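PDB 3LY1: putative histidinol-phosphate aminotransferase from Erwinia carotovora atroseptica, which probably works as a pyridoxal-phosphate-dependent transaminase of the histidinol-phosphate aminotransferase subfamily and binds pyridoxal phosphate. Local coordinates for residues E99-G103 with V148-T154; A181-F185 with K209-I214. One frame throughout, in Å; residues are numbered along the deposited sequence.

How the interactions relate
Both contacts are buried and join loops, with one strand end, at one end of the same seven-stranded mixed sheet, and both touch the pyridoxal phosphate. Interaction 1 ties the loops after strands 94-98 and 143-148 on the ring side of the cofactor, by uncharged means: an asparagine amide, a threonine hydroxyl and apolar patches. Interaction 2 joins the loop after strand 174-179 to the end of strand 205-210 and the turn beyond it; it reaches both O3 and the phosphate, adds a salt bridge and has three bridging waters where interaction 1 has one. Their centres lie 14 Å apart, yet N152 ND2 packs 3.3 Å from Y182 OH and P150 lies against the backbone of Y182 and A183.

Interaction 1: E99-G103 with V148-T154; sequences ELTYG and VNPNNPT. With PLP (pyridoxal-5'-phosphate), chain E; EDO (1,2-ethanediol), chain G; EDO (1,2-ethanediol), chain L.
T101 and Y102 lie against the 148-154 loop without strand pairing: the closest CA atoms, those of Y102 and N152, are 5.6 Å apart, and T101 CA makes a CA-H...O contact with N152 O. Both loops leave parallel strands of the large aminotransferase sheet and border the cofactor pocket, and cis peptide bonds precede P150 and P153. N151 joins them with both ends of its amide. Its ND2 donates to L100 O at 2.9 Å in a fairly straight bond (163° at the hydrogen), L100 O lying near the amide plane, while OD1 accepts from T101 OG1 at 2.7 Å. A water donates to that same OG1 and takes the V148 N-H, a second bridge. The apolar part of the contact is L100 CG on P153 CG at 3.9 Å, and L100 CD2 presses close to T154 CG2. With CG anti to the backbone N (chi1 -170°), Y102 lays one ring face over the cofactor, PLP C3 standing 3.7 Å above the ring plane near its centre. R329 bonds N152 OD1 and so helps fix the amide rotation; the N152 amide plane is 23° from the Y102 ring, and N152 ND2 donates to PLP O3 at 2.8 Å.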
loop_
_atom_site.group_PDB
_atom_site.type_symbol
_atom_site.label_atom_id
_atom_site.label_comp_id
_atom_site.label_asym_id
_atom_site.label_seq_id
_atom_site.Cartn_x
_atom_site.Cartn_y
_atom_site.Cartn_z
ATOM N N GLU A 99 27.924 2.858 -3.439
ATOM C CA GLU A 99 27.622 3.463 -4.722
ATOM C C GLU A 99 26.709 2.541 -5.540
ATOM O O GLU A 99 25.901 3.034 -6.344
ATOM C CB GLU A 99 28.906 3.787 -5.494
ATOM C CG GLU A 99 28.660 4.451 -6.830
ATOM C CD GLU A 99 29.904 5.056 -7.435
ATOM O OE1 GLU A 99 31.016 4.853 -6.885
ATOM O OE2 GLU A 99 29.753 5.728 -8.476
ATOM N N LEU A 100 26.850 1.232 -5.337
ATOM C CA LEU A 100 26.111 0.201 -6.104
ATOM C C LEU A 100 25.227 -0.626 -5.153
ATOM O O LEU A 100 25.677 -1.569 -4.485
ATOM C CB LEU A 100 27.052 -0.740 -6.867
ATOM C CG LEU A 100 26.407 -1.811 -7.803
ATOM C CD1 LEU A 100 25.797 -1.123 -9.042
ATOM C CD2 LEU A 100 27.406 -2.909 -8.237
ATOM N N THR A 101 23.956 -0.252 -5.100
ATOM C CA THR A 101 23.000 -0.862 -4.224
ATOM C C THR A 101 21.554 -0.631 -4.722
ATOM O O THR A 101 21.343 -0.117 -5.823
ATOM C CB THR A 101 23.208 -0.336 -2.748
ATOM O OG1 THR A 101 22.518 -1.211 -1.864
ATOM C CG2 THR A 101 22.700 1.130 -2.518
ATOM N N TYR A 102 20.560 -1.025 -3.933
ATOM C CA TYR A 102 19.151 -0.858 -4.306
ATOM C C TYR A 102 18.768 0.630 -4.247
ATOM O O TYR A 102 18.964 1.281 -3.207
ATOM C CB TYR A 102 18.264 -1.701 -3.394
ATOM C CG TYR A 102 16.828 -1.778 -3.852
ATOM C CD1 TYR A 102 16.495 -2.353 -5.094
ATOM C CD2 TYR A 102 15.804 -1.280 -3.064
ATOM C CE1 TYR A 102 15.188 -2.414 -5.520
ATOM C CE2 TYR A 102 14.497 -1.324 -3.484
ATOM C CZ TYR A 102 14.183 -1.907 -4.703
ATOM O OH TYR A 102 12.865 -1.989 -5.099
ATOM N N GLY A 103 18.251 1.150 -5.372
ATOM C CA GLY A 103 18.111 2.602 -5.580
ATOM C C GLY A 103 16.997 3.320 -4.837
ATOM O O GLY A 103 16.939 4.554 -4.857
ATOM N N VAL A 148 21.884 -2.879 2.429
ATOM C CA VAL A 148 21.177 -4.025 1.863
ATOM C C VAL A 148 22.072 -5.235 1.970
ATOM O O VAL A 148 23.247 -5.206 1.517
ATOM C CB VAL A 148 20.746 -3.727 0.394
ATOM C CG1 VAL A 148 19.883 -4.911 -0.135
ATOM C CG2 VAL A 148 19.991 -2.372 0.332
ATOM N N ASN A 149 21.525 -6.318 2.540
ATOM C CA ASN A 149 22.322 -7.452 2.958
ATOM C C ASN A 149 21.475 -8.695 2.924
ATOM O O ASN A 149 20.681 -8.887 3.825
ATOM C CB ASN A 149 22.833 -7.281 4.407
ATOM C CG ASN A 149 24.039 -8.156 4.717
ATOM O OD1 ASN A 149 24.832 -8.495 3.803
ATOM N ND2 ASN A 149 24.173 -8.578 6.005
ATOM N N PRO A 150 21.630 -9.554 1.894
ATOM C CA PRO A 150 22.497 -9.512 0.711
ATOM C C PRO A 150 22.193 -8.327 -0.166
ATOM O O PRO A 150 21.052 -7.955 -0.252
ATOM C CB PRO A 150 22.132 -10.803 -0.039
ATOM C CG PRO A 150 21.610 -11.730 0.983
ATOM C CD PRO A 150 20.924 -10.838 2.003
ATOM N N ASN A 151 23.208 -7.742 -0.782
ATOM C CA ASN A 151 23.031 -6.569 -1.632
ATOM C C ASN A 151 22.367 -6.951 -2.948
ATOM O O ASN A 151 22.588 -8.030 -3.449
ATOM C CB ASN A 151 24.383 -5.879 -1.874
ATOM C CG ASN A 151 24.247 -4.499 -2.515
ATOM O OD1 ASN A 151 23.320 -3.739 -2.209
ATOM N ND2 ASN A 151 25.194 -4.162 -3.388
ATOM N N ASN A 152 21.605 -6.017 -3.492
ATOM C CA ASN A 152 21.023 -6.088 -4.827
ATOM C C ASN A 152 21.618 -4.892 -5.499
ATOM O O ASN A 152 21.411 -3.763 -5.025
ATOM C CB ASN A 152 19.481 -6.014 -4.729
ATOM C CG ASN A 152 18.773 -5.988 -6.100
ATOM O OD1 ASN A 152 19.404 -6.138 -7.141
ATOM N ND2 ASN A 152 17.440 -5.817 -6.088
ATOM N N PRO A 153 22.371 -5.080 -6.621
ATOM C CA PRO A 153 22.414 -6.172 -7.574
ATOM C C PRO A 153 23.540 -7.181 -7.445
ATOM O O PRO A 153 23.498 -8.180 -8.141
ATOM C CB PRO A 153 22.574 -5.420 -8.905
ATOM C CG PRO A 153 23.487 -4.322 -8.544
ATOM C CD PRO A 153 22.983 -3.863 -7.194
ATOM N N THR A 154 24.519 -6.943 -6.566
ATOM C CA THR A 154 25.744 -7.765 -6.554
ATOM C C THR A 154 25.494 -9.182 -6.012
ATOM O O THR A 154 26.187 -10.093 -6.385
ATOM C CB THR A 154 26.848 -7.141 -5.693
ATOM O OG1 THR A 154 26.362 -6.971 -4.344
ATOM C CG2 THR A 154 27.333 -5.774 -6.273
HETATM N N1 PLP E . 14.617 -4.325 -0.965
HETATM C C2 PLP E . 15.390 -4.924 -1.938
HETATM C C2A PLP E . 16.867 -5.094 -1.685
HETATM C C3 PLP E . 14.777 -5.317 -3.129
HETATM O O3 PLP E . 15.540 -5.889 -4.094
HETATM C C4 PLP E . 13.393 -5.099 -3.314
HETATM C C4A PLP E . 12.690 -5.633 -4.535
HETATM O O4A PLP E . 13.209 -5.359 -5.605
HETATM C C5 PLP E . 12.631 -4.479 -2.318
HETATM C C6 PLP E . 13.285 -4.087 -1.149
HETATM C C5A PLP E . 11.150 -4.207 -2.471
HETATM O O4P PLP E . 10.337 -5.385 -2.623
HETATM P P PLP E . 8.835 -5.427 -2.085
HETATM O O1P PLP E . 8.177 -4.084 -2.139
HETATM O O2P PLP E . 9.014 -5.951 -0.685
HETATM O O3P PLP E . 8.207 -6.451 -3.016
HETATM C C1 EDO G . 22.046 3.309 -5.415
HETATM O O1 EDO G . 21.228 4.443 -5.090
HETATM C C2 EDO G . 22.041 2.912 -6.906
HETATM O O2 EDO G . 23.248 2.149 -7.238
HETATM C C1 EDO L . 18.184 7.386 -8.624
HETATM O O1 EDO L . 17.445 8.222 -7.725
HETATM C C2 EDO L . 17.543 6.006 -8.563
HETATM O O2 EDO L . 17.827 5.454 -7.279
HETATM O O HOH W 1 23.277 -0.903 0.837
#

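Interaction 2: A181-F185 with K209-I214; sequences AYAEF and KTFSKI. With PLP (pyridoxal-5'-phosphate), chain E.
A181 packs its CA against T210 CG2 at 3.9 Å, and its CB faces the cofactor pyridine ring. Its carbonyl oxygen accepts from one water, which also donates to E184 OE1 and takes the I214 N-H; a second water, which takes the T210 N-H, lies close enough to donate to the same oxygen. Y182 follows, its ring flanked by the K213 chain, K213 CD coming within 3.5 Å of Y182 CE1. Y182 OH is hydrogen-bonded to PLP O3 at 2.5 Å, O3 lying at the edge of the tyrosine ring, near its plane. A183 starts a 3-10 turn, and the E184 chain bends at chi2 (87°), which brings its carboxylate to K209. In one of two K209 conformers, NZ forms a salt bridge with E184 OE2 at 2.7 Å, from above the carboxylate plane, while E184 CB rests on I214 CG2. F185 closes the row: I214 CD1 sits over its ring face, 4.1 Å from the centroid, in a CH-pi contact, and K213 CB lies at the ring edge. Within 209-214, T210 OG1 and S212 OG each donate to the phosphate, and T210 OG1 also takes the S212 N-H, an ST turn. K213 NZ, hydrogen-bonded to Y48 OH of the second subunit, is 3.5 Å from PLP C4A, too far for a covalent link. It is placed as the Schiff-base lysine of fold-type I aminotransferases.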
loop_
_atom_site.group_PDB
_atom_site.type_symbol
_atom_site.label_atom_id
_atom_site.label_comp_id
_atom_site.label_asym_id
_atom_site.label_seq_id
_atom_site.Cartn_x
_atom_site.Cartn_y
_atom_site.Cartn_z
ATOM N N ALA A 181 15.752 -8.261 2.570
ATOM C CA ALA A 181 14.823 -8.842 1.588
ATOM C C ALA A 181 15.212 -10.263 1.220
ATOM O O ALA A 181 14.359 -11.143 1.206
ATOM C CB ALA A 181 14.759 -7.954 0.323
ATOM N N TYR A 182 16.499 -10.504 0.934
ATOM C CA TYR A 182 16.929 -11.809 0.397
ATOM C C TYR A 182 17.575 -12.760 1.409
ATOM O O TYR A 182 18.222 -13.741 1.015
ATOM C CB TYR A 182 17.876 -11.606 -0.800
ATOM C CG TYR A 182 17.280 -10.748 -1.906
ATOM C CD1 TYR A 182 16.410 -11.269 -2.849
ATOM C CD2 TYR A 182 17.590 -9.408 -1.992
ATOM C CE1 TYR A 182 15.839 -10.440 -3.832
ATOM C CE2 TYR A 182 17.045 -8.594 -2.984
ATOM C CZ TYR A 182 16.168 -9.116 -3.896
ATOM O OH TYR A 182 15.604 -8.285 -4.862
ATOM N N ALA A 183 17.424 -12.476 2.694
ATOM C CA ALA A 183 18.284 -13.096 3.722
ATOM C C ALA A 183 18.071 -14.610 3.874
ATOM O O ALA A 183 19.017 -15.327 4.142
ATOM C CB ALA A 183 18.111 -12.411 5.064
ATOM N N GLU A 184 16.866 -15.111 3.644
ATOM C CA GLU A 184 16.631 -16.550 3.794
ATOM C C GLU A 184 17.336 -17.458 2.766
ATOM O O GLU A 184 17.469 -18.661 2.978
ATOM C CB GLU A 184 15.128 -16.852 3.838
ATOM C CG GLU A 184 14.407 -16.285 5.081
ATOM C CD GLU A 184 13.913 -14.839 4.945
ATOM O OE1 GLU A 184 14.277 -14.137 3.984
ATOM O OE2 GLU A 184 13.159 -14.392 5.837
ATOM N N PHE A 185 17.805 -16.889 1.669
ATOM C CA PHE A 185 18.549 -17.633 0.660
ATOM C C PHE A 185 20.018 -17.832 1.040
ATOM O O PHE A 185 20.714 -18.599 0.376
ATOM C CB PHE A 185 18.503 -16.875 -0.666
ATOM C CG PHE A 185 17.142 -16.801 -1.285
ATOM C CD1 PHE A 185 16.540 -17.924 -1.809
ATOM C CD2 PHE A 185 16.490 -15.590 -1.407
ATOM C CE1 PHE A 185 15.286 -17.854 -2.399
ATOM C CE2 PHE A 185 15.251 -15.502 -1.991
ATOM C CZ PHE A 185 14.634 -16.638 -2.492
ATOM N N LYS A 209 11.943 -6.275 6.043
ATOM C CA LYS A 209 11.755 -7.595 5.475
ATOM C C LYS A 209 10.504 -7.628 4.607
ATOM O O LYS A 209 9.668 -6.717 4.644
ATOM C CB LYS A 209 11.747 -8.682 6.575
ATOM C CG LYS A 209 13.192 -9.016 7.091
ATOM C CD LYS A 209 13.256 -10.165 8.093
ATOM C CE LYS A 209 12.953 -11.511 7.412
ATOM N NZ LYS A 209 14.092 -12.010 6.554
ATOM N N THR A 210 10.411 -8.655 3.766
ATOM C CA THR A 210 9.345 -8.756 2.768
ATOM C C THR A 210 8.951 -10.219 2.594
ATOM O O THR A 210 9.761 -11.081 2.840
ATOM C CB THR A 210 9.772 -8.171 1.416
ATOM O OG1 THR A 210 8.655 -8.190 0.507
ATOM C CG2 THR A 210 10.957 -8.931 0.839
ATOM N N PHE A 211 7.707 -10.471 2.179
ATOM C CA PHE A 211 7.243 -11.803 1.746
ATOM C C PHE A 211 7.436 -12.039 0.221
ATOM O O PHE A 211 7.009 -13.064 -0.328
ATOM C CB PHE A 211 5.780 -11.984 2.128
ATOM C CG PHE A 211 5.549 -12.280 3.590
ATOM C CD1 PHE A 211 5.507 -11.271 4.556
ATOM C CD2 PHE A 211 5.373 -13.572 4.000
ATOM C CE1 PHE A 211 5.284 -11.588 5.902
ATOM C CE2 PHE A 211 5.130 -13.894 5.344
ATOM C CZ PHE A 211 5.091 -12.901 6.294
ATOM N N SER A 212 8.040 -11.076 -0.461
ATOM C CA SER A 212 8.104 -11.049 -1.915
ATOM C C SER A 212 9.132 -12.053 -2.494
ATOM O O SER A 212 9.090 -12.307 -3.678
ATOM C CB SER A 212 8.445 -9.650 -2.416
ATOM O OG SER A 212 7.393 -8.738 -2.241
ATOM N N LYS A 213 10.036 -12.597 -1.680
ATOM C CA LYS A 213 11.192 -13.358 -2.209
ATOM C C LYS A 213 11.148 -14.832 -1.802
ATOM O O LYS A 213 10.511 -15.610 -2.495
ATOM C CB LYS A 213 12.507 -12.664 -1.868
ATOM C CG LYS A 213 12.535 -11.135 -2.199
ATOM C CD LYS A 213 12.396 -10.794 -3.675
ATOM C CE LYS A 213 12.307 -9.297 -3.937
ATOM N NZ LYS A 213 12.184 -8.978 -5.398
ATOM N N ILE A 214 11.719 -15.230 -0.675
ATOM C CA ILE A 214 11.653 -16.660 -0.306
ATOM C C ILE A 214 10.187 -17.137 -0.280
ATOM O O ILE A 214 9.886 -18.259 -0.736
ATOM C CB ILE A 214 12.375 -16.989 1.038
ATOM C CG1 ILE A 214 12.523 -18.508 1.235
ATOM C CG2 ILE A 214 11.668 -16.400 2.208
ATOM C CD1 ILE A 214 13.863 -19.050 0.863
HETATM N N1 PLP E . 14.617 -4.325 -0.965
HETATM C C2 PLP E . 15.390 -4.924 -1.938
HETATM C C2A PLP E . 16.867 -5.094 -1.685
HETATM C C3 PLP E . 14.777 -5.317 -3.129
HETATM O O3 PLP E . 15.540 -5.889 -4.094
HETATM C C4 PLP E . 13.393 -5.099 -3.314
HETATM C C4A PLP E . 12.690 -5.633 -4.535
HETATM O O4A PLP E . 13.209 -5.359 -5.605
HETATM C C5 PLP E . 12.631 -4.479 -2.318
HETATM C C6 PLP E . 13.285 -4.087 -1.149
HETATM C C5A PLP E . 11.150 -4.207 -2.471
HETATM O O4P PLP E . 10.337 -5.385 -2.623
HETATM P P PLP E . 8.835 -5.427 -2.085
HETATM O O1P PLP E . 8.177 -4.084 -2.139
HETATM O O2P PLP E . 9.014 -5.951 -0.685
HETATM O O3P PLP E . 8.207 -6.451 -3.016
HETATM O O HOH W 2 12.724 -10.575 3.671
HETATM O O HOH W 3 13.341 -13.572 1.421
HETATM O O HOH W 4 11.106 -12.925 4.588
#